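Local structure of exopolyphosphatase-related protein (Archaeoglobus fulgidus, 3LLV) at residues E43-E46 with D51-I54; A90-S93 with Y98-V101. The protein probably binds NAD(P) through this Rossmann-type domain, one part of a longer exopolyphosphatase-related protein that may also bind nucleic acid. All blocks are in the same frame, centred on the assembly; numbering follows the deposited sequence.

Contact 1: residues E43-E46 with D51-I54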
loop_
_atom_site.group_PDB
_atom_site.type_symbol
_atom_site.label_atom_id
_atom_site.label_comp_id
_atom_site.label_asym_id
_atom_site.label_seq_id
_atom_site.Cartn_x
_atom_site.Cartn_y
_atom_site.Cartn_z
ATOM N N GLU A 43 -1.250 -5.631 15.664
ATOM C CA GLU A 43 -1.258 -6.760 16.608
ATOM C C GLU A 43 -2.173 -7.925 16.181
ATOM O O GLU A 43 -1.805 -9.091 16.370
ATOM C CB GLU A 43 -1.538 -6.292 18.044
ATOM C CG GLU A 43 -0.337 -5.554 18.688
ATOM C CD GLU A 43 -0.600 -5.053 20.112
ATOM O OE1 GLU A 43 -1.662 -5.370 20.695
ATOM O OE2 GLU A 43 0.269 -4.335 20.659
ATOM N N LEU A 44 -3.355 -7.663 15.604
ATOM C CA LEU A 44 -4.165 -8.767 15.065
ATOM C C LEU A 44 -3.541 -9.419 13.909
ATOM O O LEU A 44 -3.601 -10.575 13.768
ATOM C CB LEU A 44 -5.566 -8.363 14.635
ATOM N N LEU A 45 -2.935 -8.661 13.016
ATOM C CA LEU A 45 -2.230 -9.296 11.914
ATOM C C LEU A 45 -1.112 -10.208 12.457
ATOM O O LEU A 45 -0.920 -11.327 11.966
ATOM C CB LEU A 45 -1.681 -8.234 10.944
ATOM C CG LEU A 45 -2.714 -7.490 10.084
ATOM C CD1 LEU A 45 -2.035 -6.322 9.390
ATOM C CD2 LEU A 45 -3.337 -8.433 9.065
ATOM N N GLU A 46 -0.373 -9.726 13.452
ATOM C CA GLU A 46 0.708 -10.524 14.046
ATOM C C GLU A 46 0.172 -11.809 14.714
ATOM O O GLU A 46 0.771 -12.892 14.604
ATOM C CB GLU A 46 1.513 -9.679 15.033
ATOM C CG GLU A 46 2.316 -8.578 14.360
ATOM C CD GLU A 46 3.221 -7.857 15.343
ATOM O OE1 GLU A 46 2.704 -7.102 16.199
ATOM O OE2 GLU A 46 4.445 -8.047 15.252
ATOM N N ASP A 51 3.564 -10.935 9.102
ATOM C CA ASP A 51 4.639 -10.020 9.491
ATOM C C ASP A 51 4.087 -8.604 9.420
ATOM O O ASP A 51 3.659 -8.155 8.354
ATOM C CB ASP A 51 5.829 -10.155 8.548
ATOM C CG ASP A 51 6.460 -11.531 8.599
ATOM O OD1 ASP A 51 6.753 -12.017 9.716
ATOM O OD2 ASP A 51 6.668 -12.119 7.517
ATOM N N ALA A 52 4.062 -7.918 10.556
ATOM C CA ALA A 52 3.439 -6.604 10.632
ATOM C C ALA A 52 4.181 -5.752 11.627
ATOM O O ALA A 52 4.681 -6.260 12.637
ATOM C CB ALA A 52 1.954 -6.735 11.029
ATOM N N VAL A 53 4.269 -4.456 11.341
ATOM C CA VAL A 53 4.948 -3.530 12.234
ATOM C C VAL A 53 4.164 -2.221 12.423
ATOM O O VAL A 53 3.553 -1.703 11.471
ATOM C CB VAL A 53 6.416 -3.281 11.737
ATOM C CG1 VAL A 53 6.439 -2.687 10.308
ATOM C CG2 VAL A 53 7.204 -2.418 12.716
ATOM N N ILE A 54 4.175 -1.714 13.648
ATOM C CA ILE A 54 3.610 -0.416 13.999
ATOM C C ILE A 54 4.624 0.634 13.600
ATOM O O ILE A 54 5.746 0.637 14.095
ATOM C CB ILE A 54 3.329 -0.296 15.519
ATOM C CG1 ILE A 54 2.240 -1.280 15.986
ATOM C CG2 ILE A 54 2.985 1.162 15.929
ATOM C CD1 ILE A 54 2.343 -1.644 17.473
#
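Leu45 and Glu46, on the last part of helix 39-47, close over the methyl group of Ala52 in strand 51-54. No hydrogen bond joins the two segments. Leu45 meets Ala52 through the base of its side chain: Leu45 CB lies 3.9 Å from Ala52 CB. With CG set beside the backbone N (chi1 -71°), the isopropyl end continues past the methyl to pack on Ala34 and Ser14. Glu46 comes next and uses its aliphatic part. Its CG rests 3.8 Å from Ala52 CB, so the methyl has a carbon neighbour from each of two successive helix residues. Beyond CG the Glu46 chain is extended (chi2 -174°) and carries the carboxylate alongside the strand backbone. There Glu46 OE2 comes within 3.2 Å of Ala52 O. Both atoms are acceptors, so the approach is no bond and probably costs some electrostatic energy. Glu46 is exposed, and solvent may ease this. The nearest CA atoms are also here, Glu46 CA and Ala52 CA, 5.9 Å apart. Ile42, one turn earlier in the helix, also touches Ala52. Strand 51-54 is an outermost strand of the parallel sheet, and Asp51 and Val53 bond through their backbones to Ala34 of strand 32-36. Helix 39-47 thus packs over both strands as the connecting helix of the beta-alpha-beta unit 32-36, 39-47, 51-54.

Contact 2: residues A90-S93 with Y98-V101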
loop_
_atom_site.group_PDB
_atom_site.type_symbol
_atom_site.label_atom_id
_atom_site.label_comp_id
_atom_site.label_asym_id
_atom_site.label_seq_id
_atom_site.Cartn_x
_atom_site.Cartn_y
_atom_site.Cartn_z
ATOM N N ALA A 90 7.306 10.955 1.648
ATOM C CA ALA A 90 8.279 10.431 2.630
ATOM C C ALA A 90 9.089 9.283 2.019
ATOM O O ALA A 90 10.336 9.259 2.085
ATOM C CB ALA A 90 7.573 9.960 3.940
ATOM N N LEU A 91 8.371 8.339 1.417
ATOM C CA LEU A 91 8.985 7.217 0.744
ATOM C C LEU A 91 9.967 7.698 -0.306
ATOM O O LEU A 91 11.119 7.275 -0.309
ATOM C CB LEU A 91 7.911 6.307 0.109
ATOM C CG LEU A 91 8.478 5.085 -0.615
ATOM C CD1 LEU A 91 9.260 4.144 0.328
ATOM C CD2 LEU A 91 7.354 4.311 -1.346
ATOM N N ARG A 92 9.508 8.589 -1.179
ATOM C CA ARG A 92 10.328 9.078 -2.291
ATOM C C ARG A 92 11.569 9.896 -1.890
ATOM O O ARG A 92 12.560 9.982 -2.663
ATOM C CB ARG A 92 9.430 9.812 -3.289
ATOM C CG ARG A 92 8.632 8.855 -4.134
ATOM C CD ARG A 92 9.496 8.292 -5.282
ATOM N NE ARG A 92 8.766 7.236 -5.994
ATOM C CZ ARG A 92 8.773 5.948 -5.667
ATOM N NH1 ARG A 92 9.468 5.496 -4.633
ATOM N NH2 ARG A 92 8.019 5.098 -6.335
ATOM N N SER A 93 11.512 10.492 -0.699
ATOM C CA SER A 93 12.657 11.221 -0.156
ATOM C C SER A 93 13.795 10.257 0.194
ATOM O O SER A 93 14.947 10.672 0.293
ATOM C CB SER A 93 12.254 12.032 1.069
ATOM O OG SER A 93 12.165 11.191 2.207
ATOM N N TYR A 98 9.551 0.853 -6.429
ATOM C CA TYR A 98 8.282 0.923 -7.151
ATOM C C TYR A 98 7.090 1.020 -6.180
ATOM O O TYR A 98 7.025 0.256 -5.203
ATOM C CB TYR A 98 8.176 -0.337 -7.980
ATOM C CG TYR A 98 7.135 -0.304 -9.056
ATOM C CD1 TYR A 98 7.460 0.104 -10.343
ATOM C CD2 TYR A 98 5.825 -0.712 -8.798
ATOM C CE1 TYR A 98 6.517 0.120 -11.345
ATOM C CE2 TYR A 98 4.866 -0.725 -9.823
ATOM C CZ TYR A 98 5.229 -0.295 -11.083
ATOM O OH TYR A 98 4.288 -0.285 -12.109
ATOM N N ALA A 99 6.194 1.983 -6.426
ATOM C CA ALA A 99 5.047 2.216 -5.531
ATOM C C ALA A 99 3.748 2.267 -6.307
ATOM O O ALA A 99 3.674 2.880 -7.391
ATOM C CB ALA A 99 5.223 3.501 -4.727
ATOM N N ILE A 100 2.731 1.592 -5.768
ATOM C CA ILE A 100 1.394 1.641 -6.369
ATOM C C ILE A 100 0.525 2.249 -5.298
ATOM O O ILE A 100 0.530 1.791 -4.160
ATOM C CB ILE A 100 0.866 0.254 -6.716
ATOM C CG1 ILE A 100 1.841 -0.479 -7.662
ATOM C CG2 ILE A 100 -0.560 0.376 -7.314
ATOM C CD1 ILE A 100 1.409 -1.908 -7.978
ATOM N N VAL A 101 -0.209 3.301 -5.659
ATOM C CA VAL A 101 -0.882 4.098 -4.646
ATOM C C VAL A 101 -2.361 4.203 -4.933
ATOM O O VAL A 101 -2.743 4.490 -6.058
ATOM C CB VAL A 101 -0.267 5.510 -4.603
ATOM C CG1 VAL A 101 -0.778 6.272 -3.387
ATOM C CG2 VAL A 101 1.260 5.406 -4.603
#
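Leu91 and Arg92 of helix 81-94 both reach the methyl group of Ala99, at the start of strand 99-103. The close part of the contact is small, and in it Leu91 and Ala99 are both buried. Leu91 CB already points to the strand; with CG anti to the backbone N (chi1 -179°), one branch comes to Ala99, with Leu91 CD2 4.1 Å from Ala99 CB. The same side chain touches Val74 of strand 73-76 and Tyr63 of helix 60-65, so it fills part of the layer between helices and sheet.

Arg92 approaches by a longer route. Its chain bends at chi2 (-80°) and brings the guanidinium to the beginning of the strand. Arg92 NH2 lies 3.6 Å from Ala99 CB, an oblique approach to the guanidinium plane. The polar end is held by backbone carbonyls around it: NH2 bonds to Val97 O, NH1 to Ser95 O and NE to Gly116 O, three bonds that fix the rotation of the group and tie the helix end to the turn that follows and to the loop before strand 119-122.

The outer side is looser. Arg92 and Tyr98 are both partly exposed, and their nearest atoms, Arg92 NH2 and Tyr98 C, are 4.2 Å apart. This carbonyl carbon is at the edge of the guanidinium, near its plane. These are van der Waals contacts; no hydrogen bond links the two segments. Tyr98 CB points away from the helix, and its side chain packs on Ala73 and Leu119 of the flanking strands. The whole is a helix-to-strand return of a beta-alpha-beta crossover, 73-76, 81-94, 99-103, in the second half of a Rossmann fold.

Both contacts are returns from a helix to the next strand of one parallel sheet, and each centres on an alanine methyl. They hold different crossover units and do not touch; their centres are 21 Å apart. Each has a buried leucine. Contact 1 is at the margin, on an outermost strand, where Glu46 is exposed and Ala52 partly exposed. Contact 2 is nearer the middle of the chain, on a strand with neighbours on both sides. Its Ala99 is buried and no touching residue is fully exposed. The chemistry differs too: a glutamate at the margin, and farther in an arginine bonded to backbone carbonyls. Contact 1 nevertheless buries more area, 209 against 114 Å².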